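Local coordinates for protein lactoylglutathione lyase (Pseudomonas aeruginosa, PDB 4MTS) that belongs to the glyoxalase/bleomycin resistance protein/dioxygenase superfamily and forms a metal-binding dimer, modelled here with nickel and zinc ions, at residues Phe39-Val44 with Ala54-His59; Leu8-Leu13 with Asp117-Glu122; Tyr94-Glu99 with Ala111-Pro116. All blocks are in the same frame, centred on the assembly; numbering follows the deposited sequence. Where two conformers were deposited one is given.

Contact 1. Residues Phe39-Val44 with Ala54-His59; sequences FTLAFV and ALELTH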
loop_
_atom_site.group_PDB
_atom_site.type_symbol
_atom_site.label_atom_id
_atom_site.label_comp_id
_atom_site.label_asym_id
_atom_site.label_seq_id
_atom_site.Cartn_x
_atom_site.Cartn_y
_atom_site.Cartn_z
ATOM N N PHE A 39 2.939 -13.934 16.041
ATOM C CA PHE A 39 3.150 -13.114 14.851
ATOM C C PHE A 39 4.052 -11.979 15.195
ATOM O O PHE A 39 4.196 -11.656 16.368
ATOM C CB PHE A 39 1.831 -12.633 14.217
ATOM C CG PHE A 39 1.099 -11.579 15.002
ATOM C CD1 PHE A 39 0.260 -11.929 16.052
ATOM C CD2 PHE A 39 1.224 -10.238 14.674
ATOM C CE1 PHE A 39 -0.386 -10.950 16.804
ATOM C CE2 PHE A 39 0.547 -9.269 15.403
ATOM C CZ PHE A 39 -0.261 -9.632 16.454
ATOM N N THR A 40 4.626 -11.360 14.168
ATOM C CA THR A 40 5.499 -10.219 14.325
ATOM C C THR A 40 5.020 -9.168 13.325
ATOM O O THR A 40 4.646 -9.530 12.207
ATOM C CB THR A 40 6.940 -10.596 13.956
ATOM O OG1 THR A 40 7.380 -11.676 14.774
ATOM C CG2 THR A 40 7.908 -9.421 14.108
ATOM N N LEU A 41 5.118 -7.898 13.710
ATOM C CA LEU A 41 4.833 -6.759 12.821
ATOM C C LEU A 41 6.113 -5.961 12.709
ATOM O O LEU A 41 6.860 -5.825 13.688
ATOM C CB LEU A 41 3.802 -5.801 13.439
ATOM C CG LEU A 41 2.553 -6.310 14.016
ATOM C CD1 LEU A 41 1.787 -5.159 14.599
ATOM C CD2 LEU A 41 1.738 -7.059 12.949
ATOM N N ALA A 42 6.375 -5.391 11.549
ATOM C CA ALA A 42 7.554 -4.508 11.439
ATOM C C ALA A 42 7.122 -3.360 10.522
ATOM O O ALA A 42 6.528 -3.615 9.473
ATOM C CB ALA A 42 8.729 -5.261 10.823
ATOM N N PHE A 43 7.374 -2.124 10.940
ATOM C CA PHE A 43 7.035 -0.926 10.169
ATOM C C PHE A 43 8.361 -0.369 9.658
ATOM O O PHE A 43 9.302 -0.140 10.434
ATOM C CB PHE A 43 6.253 0.090 11.037
ATOM C CG PHE A 43 4.862 -0.380 11.439
ATOM C CD1 PHE A 43 4.679 -1.213 12.536
ATOM C CD2 PHE A 43 3.732 0.073 10.756
ATOM C CE1 PHE A 43 3.390 -1.630 12.915
ATOM C CE2 PHE A 43 2.451 -0.365 11.117
ATOM C CZ PHE A 43 2.293 -1.218 12.187
ATOM N N VAL A 44 8.442 -0.198 8.342
ATOM C CA VAL A 44 9.643 0.292 7.653
ATOM C C VAL A 44 9.284 1.518 6.850
ATOM O O VAL A 44 8.150 1.640 6.368
ATOM C CB VAL A 44 10.333 -0.796 6.779
ATOM C CG1 VAL A 44 11.028 -1.829 7.652
ATOM C CG2 VAL A 44 9.334 -1.485 5.823
ATOM N N ALA A 54 3.852 4.578 6.254
ATOM C CA ALA A 54 4.898 3.567 6.329
ATOM C C ALA A 54 4.408 2.277 5.697
ATOM O O ALA A 54 3.229 2.160 5.307
ATOM C CB ALA A 54 5.243 3.325 7.788
ATOM N N LEU A 55 5.347 1.333 5.514
ATOM C CA LEU A 55 5.046 -0.004 5.038
ATOM C C LEU A 55 5.051 -0.943 6.245
ATOM O O LEU A 55 6.035 -1.001 6.988
ATOM C CB LEU A 55 6.098 -0.482 4.003
ATOM C CG LEU A 55 5.950 -1.965 3.587
ATOM C CD1 LEU A 55 4.574 -2.229 2.870
ATOM C CD2 LEU A 55 7.106 -2.372 2.684
ATOM N N GLU A 56 3.948 -1.674 6.452
ATOM C CA GLU A 56 3.884 -2.626 7.558
ATOM C C GLU A 56 4.077 -4.019 6.982
ATOM O O GLU A 56 3.333 -4.421 6.093
ATOM C CB GLU A 56 2.515 -2.558 8.244
ATOM C CG GLU A 56 2.482 -3.519 9.430
ATOM C CD GLU A 56 1.147 -3.627 10.116
ATOM O OE1 GLU A 56 0.156 -3.067 9.590
ATOM O OE2 GLU A 56 1.107 -4.222 11.215
ATOM N N LEU A 57 4.999 -4.795 7.560
ATOM C CA LEU A 57 5.238 -6.178 7.162
ATOM C C LEU A 57 4.794 -7.070 8.316
ATOM O O LEU A 57 5.150 -6.795 9.462
ATOM C CB LEU A 57 6.735 -6.391 6.878
ATOM C CG LEU A 57 7.369 -5.487 5.814
ATOM C CD1 LEU A 57 8.896 -5.726 5.756
ATOM C CD2 LEU A 57 6.728 -5.727 4.416
ATOM N N THR A 58 4.000 -8.102 8.015
ATOM C CA THR A 58 3.466 -9.035 9.018
ATOM C C THR A 58 3.974 -10.445 8.730
ATOM O O THR A 58 3.996 -10.868 7.570
ATOM C CB THR A 58 1.917 -9.026 9.036
ATOM O OG1 THR A 58 1.435 -7.698 9.218
ATOM C CG2 THR A 58 1.341 -9.917 10.128
ATOM N N HIS A 59 4.369 -11.168 9.775
ATOM C CA HIS A 59 4.822 -12.537 9.611
ATOM C C HIS A 59 4.155 -13.374 10.682
ATOM O O HIS A 59 4.335 -13.095 11.860
ATOM C CB HIS A 59 6.373 -12.612 9.712
ATOM C CG HIS A 59 6.882 -14.009 9.743
ATOM N ND1 HIS A 59 7.604 -14.482 10.828
ATOM C CD2 HIS A 59 6.690 -15.026 8.867
ATOM C CE1 HIS A 59 7.877 -15.750 10.556
ATOM N NE2 HIS A 59 7.332 -16.133 9.409
HETATM O O HOH W 1 8.863 -13.246 12.756
#

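Contact 2. Residues Leu8-Leu13 with Asp117-Glu122; sequences LRVADL and DGYKVE. With NI (nickel (II) ion), chain E.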
loop_
_atom_site.group_PDB
_atom_site.type_symbol
_atom_site.label_atom_id
_atom_site.label_comp_id
_atom_site.label_asym_id
_atom_site.label_seq_id
_atom_site.Cartn_x
_atom_site.Cartn_y
_atom_site.Cartn_z
ATOM N N LEU A 8 1.523 -5.738 4.250
ATOM C CA LEU A 8 1.788 -6.910 3.428
ATOM C C LEU A 8 2.230 -8.070 4.317
ATOM O O LEU A 8 2.997 -7.858 5.238
ATOM C CB LEU A 8 2.919 -6.635 2.420
ATOM C CG LEU A 8 2.695 -5.487 1.392
ATOM C CD1 LEU A 8 3.906 -5.299 0.575
ATOM C CD2 LEU A 8 1.461 -5.724 0.495
ATOM N N ARG A 9 1.811 -9.281 3.979
ATOM C CA ARG A 9 2.248 -10.503 4.694
ATOM C C ARG A 9 3.464 -11.112 3.962
ATOM O O ARG A 9 3.486 -11.187 2.736
ATOM C CB ARG A 9 1.107 -11.516 4.779
ATOM C CG ARG A 9 -0.102 -10.988 5.574
ATOM C CD ARG A 9 -1.211 -12.030 5.713
ATOM N NE ARG A 9 -2.359 -11.425 6.404
ATOM C CZ ARG A 9 -3.347 -10.791 5.787
ATOM N NH1 ARG A 9 -3.361 -10.706 4.463
ATOM N NH2 ARG A 9 -4.315 -10.206 6.493
ATOM N N VAL A 10 4.501 -11.507 4.725
ATOM C CA VAL A 10 5.771 -12.024 4.203
ATOM C C VAL A 10 6.071 -13.391 4.800
ATOM O O VAL A 10 5.703 -13.645 5.954
ATOM C CB VAL A 10 6.947 -11.016 4.415
ATOM C CG1 VAL A 10 6.657 -9.693 3.694
ATOM C CG2 VAL A 10 7.219 -10.772 5.900
ATOM N N ALA A 11 6.755 -14.239 4.020
ATOM C CA ALA A 11 7.083 -15.602 4.446
ATOM C C ALA A 11 8.244 -15.603 5.436
ATOM O O ALA A 11 8.280 -16.433 6.338
ATOM C CB ALA A 11 7.403 -16.475 3.233
ATOM N N ASP A 12 9.209 -14.703 5.249
ATOM C CA ASP A 12 10.417 -14.640 6.074
ATOM C C ASP A 12 10.636 -13.179 6.373
ATOM O O ASP A 12 10.970 -12.411 5.474
ATOM C CB ASP A 12 11.582 -15.203 5.246
ATOM C CG ASP A 12 12.922 -15.225 5.944
ATOM O OD1 ASP A 12 13.142 -14.373 6.844
ATOM O OD2 ASP A 12 13.815 -15.945 5.467
ATOM N N LEU A 13 10.431 -12.791 7.633
ATOM C CA LEU A 13 10.496 -11.386 7.978
ATOM C C LEU A 13 11.913 -10.845 7.885
ATOM O O LEU A 13 12.103 -9.739 7.432
ATOM C CB LEU A 13 9.837 -11.102 9.339
ATOM C CG LEU A 13 9.920 -9.634 9.809
ATOM C CD1 LEU A 13 9.021 -8.714 8.958
ATOM C CD2 LEU A 13 9.575 -9.503 11.238
ATOM N N ASP A 117 9.444 -11.775 -1.389
ATOM C CA ASP A 117 8.163 -12.448 -1.493
ATOM C C ASP A 117 7.512 -12.272 -2.871
ATOM O O ASP A 117 6.454 -12.856 -3.108
ATOM C CB ASP A 117 7.215 -11.978 -0.400
ATOM C CG ASP A 117 7.692 -12.458 0.946
ATOM O OD1 ASP A 117 7.262 -13.550 1.366
ATOM O OD2 ASP A 117 8.518 -11.756 1.559
ATOM N N GLY A 118 8.095 -11.436 -3.716
ATOM C CA GLY A 118 7.534 -11.215 -5.045
ATOM C C GLY A 118 6.639 -10.000 -5.180
ATOM O O GLY A 118 6.082 -9.781 -6.260
ATOM N N TYR A 119 6.482 -9.192 -4.099
ATOM C CA TYR A 119 5.692 -7.957 -4.183
ATOM C C TYR A 119 6.447 -6.965 -5.026
ATOM O O TYR A 119 7.683 -6.852 -4.920
ATOM C CB TYR A 119 5.460 -7.359 -2.799
ATOM C CG TYR A 119 4.611 -8.223 -1.913
ATOM C CD1 TYR A 119 3.253 -8.401 -2.173
ATOM C CD2 TYR A 119 5.150 -8.844 -0.789
ATOM C CE1 TYR A 119 2.451 -9.177 -1.344
ATOM C CE2 TYR A 119 4.352 -9.612 0.062
ATOM C CZ TYR A 119 2.994 -9.748 -0.207
ATOM O OH TYR A 119 2.173 -10.475 0.605
ATOM N N LYS A 120 5.712 -6.253 -5.884
ATOM C CA LYS A 120 6.285 -5.277 -6.809
ATOM C C LYS A 120 6.515 -3.933 -6.171
ATOM O O LYS A 120 5.641 -3.414 -5.457
ATOM C CB LYS A 120 5.330 -5.082 -8.021
ATOM C CG LYS A 120 5.284 -6.311 -8.934
ATOM C CD LYS A 120 4.502 -6.030 -10.213
ATOM C CE LYS A 120 4.159 -7.300 -10.964
ATOM N NZ LYS A 120 3.002 -7.110 -11.885
ATOM N N VAL A 121 7.707 -3.375 -6.404
ATOM C CA VAL A 121 8.088 -2.048 -5.937
ATOM C C VAL A 121 8.358 -1.201 -7.164
ATOM O O VAL A 121 9.215 -1.533 -7.986
ATOM C CB VAL A 121 9.299 -2.073 -4.955
ATOM C CG1 VAL A 121 9.695 -0.660 -4.560
ATOM C CG2 VAL A 121 8.990 -2.918 -3.719
ATOM N N GLU A 122 7.596 -0.128 -7.302
ATOM C CA GLU A 122 7.741 0.795 -8.423
ATOM C C GLU A 122 8.665 1.922 -8.007
ATOM O O GLU A 122 8.420 2.615 -7.005
ATOM C CB GLU A 122 6.346 1.339 -8.788
ATOM C CG GLU A 122 6.322 2.314 -9.970
ATOM C CD GLU A 122 4.907 2.666 -10.376
ATOM O OE1 GLU A 122 4.173 3.217 -9.530
ATOM O OE2 GLU A 122 4.493 2.285 -11.496
HETATM NI NI NI E . 2.064 3.310 -9.351
HETATM O O HOH W 2 10.097 -13.061 2.976
#

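Contact 3. Residues Tyr94-Glu99 with Ala111-Pro116; sequences YRVTRE and AFLEDP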
loop_
_atom_site.group_PDB
_atom_site.type_symbol
_atom_site.label_atom_id
_atom_site.label_comp_id
_atom_site.label_asym_id
_atom_site.label_seq_id
_atom_site.Cartn_x
_atom_site.Cartn_y
_atom_site.Cartn_z
ATOM N N TYR A 94 18.992 -8.861 -5.641
ATOM C CA TYR A 94 17.523 -8.759 -5.726
ATOM C C TYR A 94 17.041 -8.608 -7.175
ATOM O O TYR A 94 17.836 -8.281 -8.044
ATOM C CB TYR A 94 16.996 -7.648 -4.821
ATOM C CG TYR A 94 17.299 -7.899 -3.362
ATOM C CD1 TYR A 94 16.698 -8.951 -2.674
ATOM C CD2 TYR A 94 18.173 -7.079 -2.665
ATOM C CE1 TYR A 94 16.977 -9.185 -1.329
ATOM C CE2 TYR A 94 18.422 -7.269 -1.310
ATOM C CZ TYR A 94 17.842 -8.337 -0.651
ATOM O OH TYR A 94 18.143 -8.544 0.674
ATOM N N ARG A 95 15.756 -8.925 -7.435
ATOM C CA ARG A 95 15.166 -8.912 -8.765
ATOM C C ARG A 95 14.775 -7.543 -9.259
ATOM O O ARG A 95 13.964 -6.845 -8.635
ATOM C CB ARG A 95 13.927 -9.830 -8.836
ATOM C CG ARG A 95 14.259 -11.290 -8.983
ATOM C CD ARG A 95 12.997 -12.117 -8.939
ATOM N NE ARG A 95 13.172 -13.271 -8.064
ATOM C CZ ARG A 95 13.594 -14.460 -8.476
ATOM N NH1 ARG A 95 13.865 -14.669 -9.760
ATOM N NH2 ARG A 95 13.744 -15.452 -7.610
ATOM N N VAL A 96 15.311 -7.180 -10.427
ATOM C CA VAL A 96 14.884 -5.971 -11.108
ATOM C C VAL A 96 14.028 -6.595 -12.239
ATOM O O VAL A 96 14.565 -7.365 -13.045
ATOM C CB VAL A 96 16.041 -5.091 -11.662
ATOM C CG1 VAL A 96 15.480 -3.890 -12.416
ATOM C CG2 VAL A 96 17.000 -4.632 -10.554
ATOM N N THR A 97 12.712 -6.316 -12.257
ATOM C CA THR A 97 11.786 -6.873 -13.254
ATOM C C THR A 97 11.633 -5.983 -14.470
ATOM O O THR A 97 11.229 -6.481 -15.517
ATOM C CB THR A 97 10.447 -7.261 -12.648
ATOM O OG1 THR A 97 9.895 -6.114 -12.018
ATOM C CG2 THR A 97 10.576 -8.416 -11.662
ATOM N N ARG A 98 11.948 -4.677 -14.326
ATOM C CA ARG A 98 11.941 -3.671 -15.384
ATOM C C ARG A 98 12.975 -2.631 -15.023
ATOM O O ARG A 98 12.811 -1.911 -14.025
ATOM C CB ARG A 98 10.533 -3.044 -15.584
ATOM C CG ARG A 98 10.491 -2.022 -16.709
ATOM C CD ARG A 98 9.252 -1.154 -16.681
ATOM N NE ARG A 98 9.108 -0.359 -17.908
ATOM C CZ ARG A 98 9.699 0.814 -18.134
ATOM N NH1 ARG A 98 10.511 1.346 -17.226
ATOM N NH2 ARG A 98 9.491 1.459 -19.273
ATOM N N GLU A 99 14.066 -2.566 -15.834
ATOM C CA GLU A 99 15.176 -1.644 -15.679
ATOM C C GLU A 99 14.687 -0.239 -15.928
ATOM O O GLU A 99 13.811 -0.026 -16.772
ATOM C CB GLU A 99 16.324 -2.002 -16.684
ATOM C CG GLU A 99 17.505 -1.023 -16.727
ATOM C CD GLU A 99 18.229 -0.810 -15.406
ATOM O OE1 GLU A 99 18.257 -1.760 -14.590
ATOM O OE2 GLU A 99 18.728 0.314 -15.164
ATOM N N ALA A 111 11.207 2.230 -12.857
ATOM C CA ALA A 111 11.809 0.908 -12.791
ATOM C C ALA A 111 10.915 0.080 -11.866
ATOM O O ALA A 111 10.118 0.636 -11.102
ATOM C CB ALA A 111 13.208 0.998 -12.185
ATOM N N PHE A 112 11.060 -1.222 -11.926
ATOM C CA PHE A 112 10.345 -2.120 -11.051
ATOM C C PHE A 112 11.264 -3.123 -10.437
ATOM O O PHE A 112 12.085 -3.745 -11.137
ATOM C CB PHE A 112 9.218 -2.851 -11.776
ATOM C CG PHE A 112 7.917 -2.088 -11.757
ATOM C CD1 PHE A 112 6.986 -2.293 -10.743
ATOM C CD2 PHE A 112 7.614 -1.179 -12.761
ATOM C CE1 PHE A 112 5.759 -1.630 -10.759
ATOM C CE2 PHE A 112 6.393 -0.495 -12.761
ATOM C CZ PHE A 112 5.482 -0.721 -11.754
ATOM N N LEU A 113 11.084 -3.321 -9.135
ATOM C CA LEU A 113 11.834 -4.345 -8.404
ATOM C C LEU A 113 10.820 -5.325 -7.875
ATOM O O LEU A 113 9.622 -5.007 -7.797
ATOM C CB LEU A 113 12.556 -3.723 -7.178
ATOM C CG LEU A 113 13.412 -2.459 -7.346
ATOM C CD1 LEU A 113 14.073 -2.073 -5.986
ATOM C CD2 LEU A 113 14.499 -2.671 -8.417
ATOM N N GLU A 114 11.295 -6.506 -7.442
ATOM C CA GLU A 114 10.437 -7.399 -6.701
ATOM C C GLU A 114 11.137 -7.673 -5.410
ATOM O O GLU A 114 12.351 -7.915 -5.412
ATOM C CB GLU A 114 10.122 -8.692 -7.416
ATOM C CG GLU A 114 8.888 -8.610 -8.286
ATOM C CD GLU A 114 8.570 -9.954 -8.916
ATOM O OE1 GLU A 114 7.703 -9.995 -9.818
ATOM O OE2 GLU A 114 9.204 -10.961 -8.523
ATOM N N ASP A 115 10.401 -7.629 -4.298
ATOM C CA ASP A 115 10.997 -7.957 -3.002
ATOM C C ASP A 115 11.107 -9.495 -2.903
ATOM O O ASP A 115 10.661 -10.234 -3.813
ATOM C CB ASP A 115 10.144 -7.337 -1.832
ATOM C CG ASP A 115 8.813 -7.997 -1.462
ATOM O OD1 ASP A 115 8.511 -9.097 -1.985
ATOM O OD2 ASP A 115 8.141 -7.485 -0.568
ATOM N N PRO A 116 11.698 -10.038 -1.817
ATOM C CA PRO A 116 11.860 -11.504 -1.730
ATOM C C PRO A 116 10.590 -12.334 -1.838
ATOM O O PRO A 116 10.637 -13.469 -2.319
ATOM C CB PRO A 116 12.569 -11.701 -0.379
ATOM C CG PRO A 116 13.340 -10.439 -0.191
ATOM C CD PRO A 116 12.368 -9.369 -0.682
HETATM O O HOH W 3 14.202 -9.814 -5.104
#

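Contact 1. Residues Phe39-Val44 with Ala54-His59
Phe43 and Glu56 lie side by side and point the same way from a non-hydrogen-bonded pair in the antiparallel ladder. With CG anti to its backbone N (chi1 -178°) and the chain extended beyond, Glu56 runs along one face of the Phe43 ring: CG sits 3.8 Å from the ring centroid in a CH-pi contact, and the carboxylate plane is turned only 18° from the ring. At the tip, Glu56 OE2 is 3.4 Å from Phe43 CZ and likewise 3.4 Å from Leu41 CD2, so apolar groups of Phe43 and Leu41 lie against OE2 of this zinc ligand. On the face that carries Val44, Leu55 and Leu57, Val44 CG2 packs 3.8 Å from Leu55 CB. At the far end one water joins Thr40 OG1 to His59 ND1; Thr40 OG1 also bonds Asp33. Three pairs of backbone bonds, the shortest Leu57 N to Ala42 O at 2.7 Å, fix the register of this beta hairpin. Strand 27-34 flanks 39-44 and strand 2-9 flanks 54-59, where His5, the other zinc ligand of the chain, meets Phe43 edge-to-face; helix 13-23 covers the Val44 and Leu55 face, and His74 of the second subunit packs on Glu56.

Contact 2. Residues Leu8-Leu13 with Asp117-Glu122
Tyr119 reaches across to Leu8 and Arg9 with its whole ring. From CB the side chain leaves with CG anti to the carbonyl carbon (chi1 -65°), which sends the ring past Leu8, the two side chains sliding by each other in opposite directions. CG, the first ring atom, meets Leu8 CD1 at 3.9 Å; this methyl stands over the ring face, 16° off the normal, in a CH-pi contact. Along one side CD1 and CE1 lie against Leu8 CD2, while on the other CE2 comes near Val10 CG1 and, with CZ, faces Leu8 CB. At the tip, Tyr119 OH donates a hydrogen bond to Arg9 O at 2.6 Å, in the carbonyl plane and on a lone pair. The acceptor lies at the ring edge; the bond anchors the tip of the ring, while the Leu8 methyl packed over the face would hinder its turning. Gln68 adds a weak bond to the same hydroxyl.

Asp117 makes the second link. Its OD1 accepts Ala11 N at 2.8 Å on the syn side, 28° out of the carboxylate plane, and OD2 rests 3.3 Å from Val10 CB. A water bridges Asp117 OD2 and Asp12 O, while Asp12 OD1 caps Ala15 N at the start of helix 13-23.

The contact thus ties the exit of strand 2-9 to the turn entering strand 120-125, whose Glu122 OE1 binds nickel at 2.1 Å. His74 shares that ion with His5 and Glu56 of the second subunit. Around the joint, Leu8 packs on Leu55 of strand 54-60 and on Tyr72 of strand 72-79, and helix 13-23 lies against Val10 and Val121.

Contact 3. Residues Tyr94-Glu99 with Ala111-Pro116
Thr97 holds OG1 between its backbone N and carbonyl carbon (chi1 57°), which brings the hydroxyl to 3.3 Å from Phe112 CB and leaves CG2 anti to the carbonyl carbon, directed at Glu114. There CG2 touches Glu114 CD at 3.7 Å, the two side chains crossing at about a right angle, with the glutamate chain extended beyond CG. Val96 has CG1 anti to its backbone N (chi1 177°) and CG2 beside that N; CG2 meets Leu113 CD2 at 3.8 Å on the sheet face turned to helix 82-91. Farther along, Tyr94 CE1 packs 4.0 Å from Pro116 CG, and a water joins Arg95 N to Glu114 O.

The backbone is irregular. Phe112 O accepts Thr97 N at 2.9 Å, the donor lying well out of the carbonyl plane, and also takes a weak bond from Arg98 N, so one carbonyl serves two successive residues. Phe112 N returns a 2.8 Å bond to Arg98 O, and Glu114 N donates to Arg95 O. Beside that bond Arg95 CD lies 4.0 Å from Glu114 OE2. Arg98 NH2 hydrogen-bonds to Leu102 O, and Glu99 forms a salt bridge with Arg90.

Two residues, Thr97 and Arg98, therefore face the single Phe112 in a classic beta bulge, where the register shifts by one and the chain turns a corner. It lies at the solvent-facing margin of the antiparallel pairing of strands 95-99 and 109-114, within the sheet that carries the nickel ligands His74 and Glu122 in this glyoxalase-superfamily fold; Phe112 itself packs on Glu122.

In the fold
Contact 1 is buried, contact 2 partly so, and contact 3 lies at the surface. Contacts 1 and 2 share one sheet, since strands 54-60 and 2-9 are neighbours joined by Leu8 N to Glu56 O; contacts 2 and 3 share the other, where Leu113 N meets Val121 O. Contact 2 therefore spans the two sheets, and both other contacts are nested within the chain loop it closes. Regular backbone pairing dominates contact 1, side-chain-to-backbone bonds contact 2, and a bulged ladder with mixed polar and apolar side chains contact 3. Contacts 1 and 2 each hold a metal-binding glutamate and touch the second subunit; no other protein chain of the assembly touches contact 3.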